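Local coordinates for RagA protein (Porphyromonas gingivalis, PDB 6SLN), which probably imports peptides across the outer membrane as a TonB-dependent beta-barrel transporter, at residues T133-P138 / Q982-S986; K869-D875 / G975-N981. All blocks are in the same frame, centred on the assembly; numbering follows the deposited sequence.

Contact 1 of 2, residues T133-P138 / Q982-S986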
loop_
_atom_site.group_PDB
_atom_site.type_symbol
_atom_site.label_atom_id
_atom_site.label_comp_id
_atom_site.label_asym_id
_atom_site.label_seq_id
_atom_site.Cartn_x
_atom_site.Cartn_y
_atom_site.Cartn_z
ATOM N N THR A 133 -21.044 26.273 5.982
ATOM C CA THR A 133 -20.301 25.118 6.470
ATOM C C THR A 133 -21.208 24.356 7.420
ATOM O O THR A 133 -21.661 24.912 8.428
ATOM C CB THR A 133 -19.021 25.546 7.186
ATOM O OG1 THR A 133 -18.445 26.669 6.506
ATOM C CG2 THR A 133 -18.030 24.397 7.220
ATOM N N THR A 134 -21.493 23.103 7.092
ATOM C CA THR A 134 -22.505 22.337 7.801
ATOM C C THR A 134 -21.942 21.519 8.954
ATOM O O THR A 134 -22.690 20.755 9.576
ATOM C CB THR A 134 -23.226 21.412 6.823
ATOM O OG1 THR A 134 -22.260 20.736 6.012
ATOM C CG2 THR A 134 -24.161 22.217 5.905
ATOM N N SER A 135 -20.647 21.640 9.235
ATOM C CA SER A 135 -20.015 20.923 10.329
ATOM C C SER A 135 -18.918 21.815 10.895
ATOM O O SER A 135 -18.218 22.511 10.154
ATOM C CB SER A 135 -19.452 19.563 9.876
ATOM O OG SER A 135 -18.804 18.874 10.942
ATOM N N GLY A 136 -18.819 21.826 12.215
ATOM C CA GLY A 136 -17.768 22.557 12.890
ATOM C C GLY A 136 -16.480 21.798 12.976
ATOM O O GLY A 136 -15.501 22.278 13.551
ATOM N N ASP A 137 -16.481 20.596 12.424
ATOM C CA ASP A 137 -15.277 19.798 12.311
ATOM C C ASP A 137 -14.155 20.621 11.664
ATOM O O ASP A 137 -14.369 21.219 10.601
ATOM C CB ASP A 137 -15.608 18.560 11.485
ATOM C CG ASP A 137 -14.465 17.599 11.389
ATOM O OD1 ASP A 137 -13.381 18.009 10.884
ATOM O OD2 ASP A 137 -14.678 16.423 11.781
ATOM N N PRO A 138 -12.964 20.678 12.268
ATOM C CA PRO A 138 -11.910 21.555 11.724
ATOM C C PRO A 138 -11.539 21.241 10.290
ATOM O O PRO A 138 -11.008 22.121 9.604
ATOM C CB PRO A 138 -10.720 21.318 12.664
ATOM C CG PRO A 138 -11.280 20.648 13.843
ATOM C CD PRO A 138 -12.494 19.890 13.413
ATOM N N GLN A 982 -25.544 16.938 14.708
ATOM C CA GLN A 982 -24.641 17.936 14.164
ATOM C C GLN A 982 -23.316 17.956 14.913
ATOM O O GLN A 982 -23.267 17.812 16.138
ATOM C CB GLN A 982 -25.284 19.317 14.219
ATOM C CG GLN A 982 -26.681 19.377 13.645
ATOM C CD GLN A 982 -27.370 20.684 14.006
ATOM O OE1 GLN A 982 -27.389 21.087 15.175
ATOM N NE2 GLN A 982 -27.930 21.358 13.007
ATOM N N TYR A 983 -22.233 18.093 14.155
ATOM C CA TYR A 983 -20.987 18.622 14.690
ATOM C C TYR A 983 -21.131 20.137 14.578
ATOM O O TYR A 983 -20.911 20.698 13.501
ATOM C CB TYR A 983 -19.769 18.088 13.916
ATOM C CG TYR A 983 -18.438 18.304 14.612
ATOM C CD1 TYR A 983 -18.146 19.517 15.245
ATOM C CD2 TYR A 983 -17.480 17.302 14.644
ATOM C CE1 TYR A 983 -16.938 19.728 15.888
ATOM C CE2 TYR A 983 -16.257 17.500 15.305
ATOM C CZ TYR A 983 -15.993 18.721 15.927
ATOM O OH TYR A 983 -14.791 18.948 16.583
ATOM N N PRO A 984 -21.537 20.827 15.639
ATOM C CA PRO A 984 -21.906 22.242 15.493
ATOM C C PRO A 984 -20.703 23.092 15.117
ATOM O O PRO A 984 -19.557 22.749 15.416
ATOM C CB PRO A 984 -22.434 22.618 16.883
ATOM C CG PRO A 984 -22.611 21.293 17.631
ATOM C CD PRO A 984 -21.643 20.351 17.031
ATOM N N ASN A 985 -20.961 24.201 14.431
ATOM C CA ASN A 985 -19.896 25.173 14.251
ATOM C C ASN A 985 -19.455 25.690 15.611
ATOM O O ASN A 985 -20.158 25.563 16.618
ATOM C CB ASN A 985 -20.340 26.344 13.374
ATOM C CG ASN A 985 -20.248 26.030 11.890
ATOM O OD1 ASN A 985 -19.160 25.812 11.347
ATOM N ND2 ASN A 985 -21.398 26.005 11.226
ATOM N N SER A 986 -18.267 26.269 15.642
ATOM C CA SER A 986 -17.640 26.610 16.904
ATOM C C SER A 986 -17.617 28.116 17.095
ATOM O O SER A 986 -17.815 28.895 16.159
ATOM C CB SER A 986 -16.223 26.053 16.966
ATOM O OG SER A 986 -15.535 26.363 15.771
HETATM O O HOH W 1 -22.755 18.751 11.440
HETATM O O HOH W 2 -14.585 24.611 13.022
#
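Tyr983 carries its ring anti to its own backbone N (chi1 -165°), which brings the ring beneath Asp137 and next to Gly136. In Asn985, chi1 of -82° points the side chain back toward the plug loop, and the turn at chi2 presents ND2 to Thr133 O. This is the plug-to-barrel interface of a TonB-dependent receptor: a loop of the plug domain rests on the loop that leads into the last barrel strand, 986-996. Over the Tyr983 ring stands Asp137, its CB 4.1 Å from the ring centroid in a CH-pi contact. The Asp137 backbone N also lies over a face, toward the rim, yet its hydrogen goes to Ser135 OG at 3.2 Å, an ST turn that fixes the bend in the plug loop. Ser135 suits the place because its short side chain lets OG accept from the backbone two residues on while still touching Tyr983 CB. The Asp137 carboxylate turns to Thr139 and Ala379, and the tyrosine hydroxyl pairs with Ala340 N, so both groups are also tied outside the interface. Asn985 serves as a two-handed donor: ND2 meets Thr133 O at 3.0 Å, nearly within its own amide plane, and also bonds to Asp971. Gly136 has no side chain to separate the loops, which lets its CA sit 3.6 Å from Asn985 CA while its N donates to Tyr983 O at 2.7 Å. Beside this direct bond a water adds a second link, donating to Thr134 O at 2.7 Å and accepting from Tyr983 N at 2.8 Å.

Contact 2 of 2, residues K869-D875 / G975-N981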
loop_
_atom_site.group_PDB
_atom_site.type_symbol
_atom_site.label_atom_id
_atom_site.label_comp_id
_atom_site.label_asym_id
_atom_site.label_seq_id
_atom_site.Cartn_x
_atom_site.Cartn_y
_atom_site.Cartn_z
ATOM N N LYS A 869 -34.114 29.764 5.325
ATOM C CA LYS A 869 -33.656 28.400 5.552
ATOM C C LYS A 869 -34.635 27.662 6.461
ATOM O O LYS A 869 -35.031 28.167 7.518
ATOM C CB LYS A 869 -32.245 28.407 6.153
ATOM C CG LYS A 869 -31.618 27.035 6.404
ATOM C CD LYS A 869 -30.107 27.079 6.123
ATOM C CE LYS A 869 -29.313 26.073 6.937
ATOM N NZ LYS A 869 -29.741 24.644 6.802
ATOM N N TRP A 870 -35.057 26.486 6.017
ATOM C CA TRP A 870 -35.767 25.517 6.827
ATOM C C TRP A 870 -34.934 24.245 6.871
ATOM O O TRP A 870 -33.999 24.054 6.083
ATOM C CB TRP A 870 -37.174 25.244 6.275
ATOM C CG TRP A 870 -37.917 26.525 5.999
ATOM C CD1 TRP A 870 -37.817 27.308 4.878
ATOM C CD2 TRP A 870 -38.829 27.205 6.882
ATOM N NE1 TRP A 870 -38.628 28.420 5.007
ATOM C CE2 TRP A 870 -39.257 28.376 6.224
ATOM C CE3 TRP A 870 -39.336 26.927 8.149
ATOM C CZ2 TRP A 870 -40.162 29.261 6.795
ATOM C CZ3 TRP A 870 -40.241 27.824 8.723
ATOM C CH2 TRP A 870 -40.635 28.971 8.049
ATOM N N MET A 871 -35.266 23.383 7.821
ATOM C CA MET A 871 -34.468 22.199 8.077
ATOM C C MET A 871 -35.308 21.257 8.913
ATOM O O MET A 871 -36.003 21.690 9.835
ATOM C CB MET A 871 -33.166 22.550 8.806
ATOM C CG MET A 871 -32.050 21.525 8.602
ATOM S SD MET A 871 -30.390 22.169 8.941
ATOM C CE MET A 871 -30.645 22.984 10.531
ATOM N N ILE A 872 -35.281 19.982 8.562
ATOM C CA ILE A 872 -35.937 18.981 9.390
ATOM C C ILE A 872 -34.983 18.640 10.525
ATOM O O ILE A 872 -33.833 18.262 10.287
ATOM C CB ILE A 872 -36.308 17.736 8.573
ATOM C CG1 ILE A 872 -37.224 18.136 7.427
ATOM C CG2 ILE A 872 -36.939 16.657 9.454
ATOM C CD1 ILE A 872 -37.278 17.133 6.343
ATOM N N ASN A 873 -35.449 18.809 11.761
ATOM C CA ASN A 873 -34.652 18.507 12.937
ATOM C C ASN A 873 -34.835 17.038 13.266
ATOM O O ASN A 873 -35.646 16.658 14.108
ATOM C CB ASN A 873 -35.040 19.389 14.110
ATOM C CG ASN A 873 -34.029 19.316 15.231
ATOM O OD1 ASN A 873 -33.301 18.328 15.341
ATOM N ND2 ASN A 873 -33.956 20.368 16.054
ATOM N N ASN A 874 -34.026 16.207 12.617
ATOM C CA ASN A 874 -34.095 14.775 12.846
ATOM C C ASN A 874 -33.913 14.427 14.313
ATOM O O ASN A 874 -34.536 13.472 14.791
ATOM C CB ASN A 874 -33.038 14.080 12.005
ATOM C CG ASN A 874 -33.469 12.735 11.506
ATOM O OD1 ASN A 874 -33.020 12.309 10.456
ATOM N ND2 ASN A 874 -34.321 12.054 12.241
ATOM N N ASP A 875 -33.052 15.167 15.028
ATOM C CA ASP A 875 -32.828 14.903 16.454
ATOM C C ASP A 875 -34.150 14.881 17.206
ATOM O O ASP A 875 -34.403 13.987 18.028
ATOM C CB ASP A 875 -31.918 15.966 17.076
ATOM C CG ASP A 875 -30.439 15.669 16.908
ATOM O OD1 ASP A 875 -30.083 14.741 16.153
ATOM O OD2 ASP A 875 -29.626 16.397 17.524
ATOM N N GLY A 975 -26.396 21.793 8.400
ATOM C CA GLY A 975 -27.186 20.858 7.624
ATOM C C GLY A 975 -27.882 21.552 6.472
ATOM O O GLY A 975 -27.819 22.766 6.307
ATOM N N GLY A 976 -28.548 20.743 5.666
ATOM C CA GLY A 976 -29.242 21.309 4.537
ATOM C C GLY A 976 -30.728 21.134 4.696
ATOM O O GLY A 976 -31.451 22.067 5.077
ATOM N N ASN A 977 -31.188 19.925 4.391
ATOM C CA ASN A 977 -32.598 19.604 4.511
ATOM C C ASN A 977 -32.926 18.919 5.823
ATOM O O ASN A 977 -34.044 19.075 6.343
ATOM C CB ASN A 977 -33.048 18.724 3.341
ATOM C CG ASN A 977 -32.482 17.340 3.419
ATOM O OD1 ASN A 977 -31.287 17.169 3.651
ATOM N ND2 ASN A 977 -33.336 16.335 3.236
ATOM N N VAL A 978 -31.970 18.186 6.383
ATOM C CA VAL A 978 -32.102 17.641 7.727
ATOM C C VAL A 978 -30.865 18.015 8.518
ATOM O O VAL A 978 -29.738 17.862 8.042
ATOM C CB VAL A 978 -32.308 16.114 7.714
ATOM C CG1 VAL A 978 -31.184 15.434 6.975
ATOM C CG2 VAL A 978 -32.402 15.599 9.121
ATOM N N GLY A 979 -31.093 18.578 9.720
ATOM C CA GLY A 979 -30.069 18.640 10.747
ATOM C C GLY A 979 -30.171 17.380 11.575
ATOM O O GLY A 979 -31.256 17.006 12.020
ATOM N N LYS A 980 -29.049 16.681 11.731
ATOM C CA LYS A 980 -29.061 15.443 12.499
ATOM C C LYS A 980 -27.665 15.175 13.037
ATOM O O LYS A 980 -26.689 15.265 12.287
ATOM C CB LYS A 980 -29.544 14.272 11.639
ATOM C CG LYS A 980 -28.828 14.158 10.307
ATOM C CD LYS A 980 -29.030 12.800 9.662
ATOM C CE LYS A 980 -28.159 12.672 8.391
ATOM N NZ LYS A 980 -28.705 11.706 7.368
ATOM N N ASN A 981 -27.589 14.824 14.326
ATOM C CA ASN A 981 -26.345 14.671 15.070
ATOM C C ASN A 981 -25.274 15.644 14.582
ATOM O O ASN A 981 -24.213 15.229 14.093
ATOM C CB ASN A 981 -25.834 13.226 15.004
ATOM C CG ASN A 981 -24.657 12.985 15.960
ATOM O OD1 ASN A 981 -24.602 13.551 17.059
ATOM N ND2 ASN A 981 -23.707 12.169 15.533
#
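Met871 and Lys869 both reach over to the glycine-rich start of 975-981, where a short parallel pairing joins the end of barrel strand 857-873 to strand 978-979. Met871 sends CG anti to its backbone N (chi1 -156°), onto Gly979 N, and the extended chi2 (160°) carries SD on to 3.6 Å from Gly975 C. Glycine suits 975 first because its backbone angles would jam a side chain against the preceding carbonyl O, then because the sulfur lies there; at 979 it admits the Met871 side chain. The Lys869 chain, bent at chi2 and chi4, delivers NZ to Gly975 O at 2.7 Å, arriving above the carbonyl plane. Between the strands, Ile872 N donates to Asn977 O at 2.7 Å and Ile872 O accepts from Gly979 N at 2.8 Å. Ile872 and Val978 lie on one face of this pair, and Val978 directs CG2 anti to its backbone N, onto Asn874 CB at 3.3 Å. Asn874 and Lys980 run side by side, and their polar ends hold the bound peptide: Asn874 ND2 its backbone, Lys980 NZ its backbone and a polar side chain. Asn873 sits at the N-cap of helix 874-879: OD1 caps Arg876 N with a weak bond, while ND2 goes to Glu922. Just beyond, Asp875 OD1 takes hydrogen bonds from Tyr385 OH and from Asn981 N, the latter at 3.1 Å on its syn side, tilted 29° out of the carboxylate plane.

In the fold
From the N terminus the chain first builds the plug, where 133-138 follows strand 129-132, and then winds through the barrel strands. Segment 869-875 comes late, where strand 857-873 gives way to helix 874-879. After two further long strands, 921-937 and 951-964, the chain returns as 975-981, closing the loop of contact 2, and runs straight on into 982-986, which closes the far longer loop of contact 1. The shorter loop therefore lies wholly within the longer one. One continuous run, 975-986, thus ties a late barrel strand to the plug as it leads into the final strand. The centres are about 13 Å apart, and the two contacts touch where Thr134 packs on Gly975 and Gln982 on Met871.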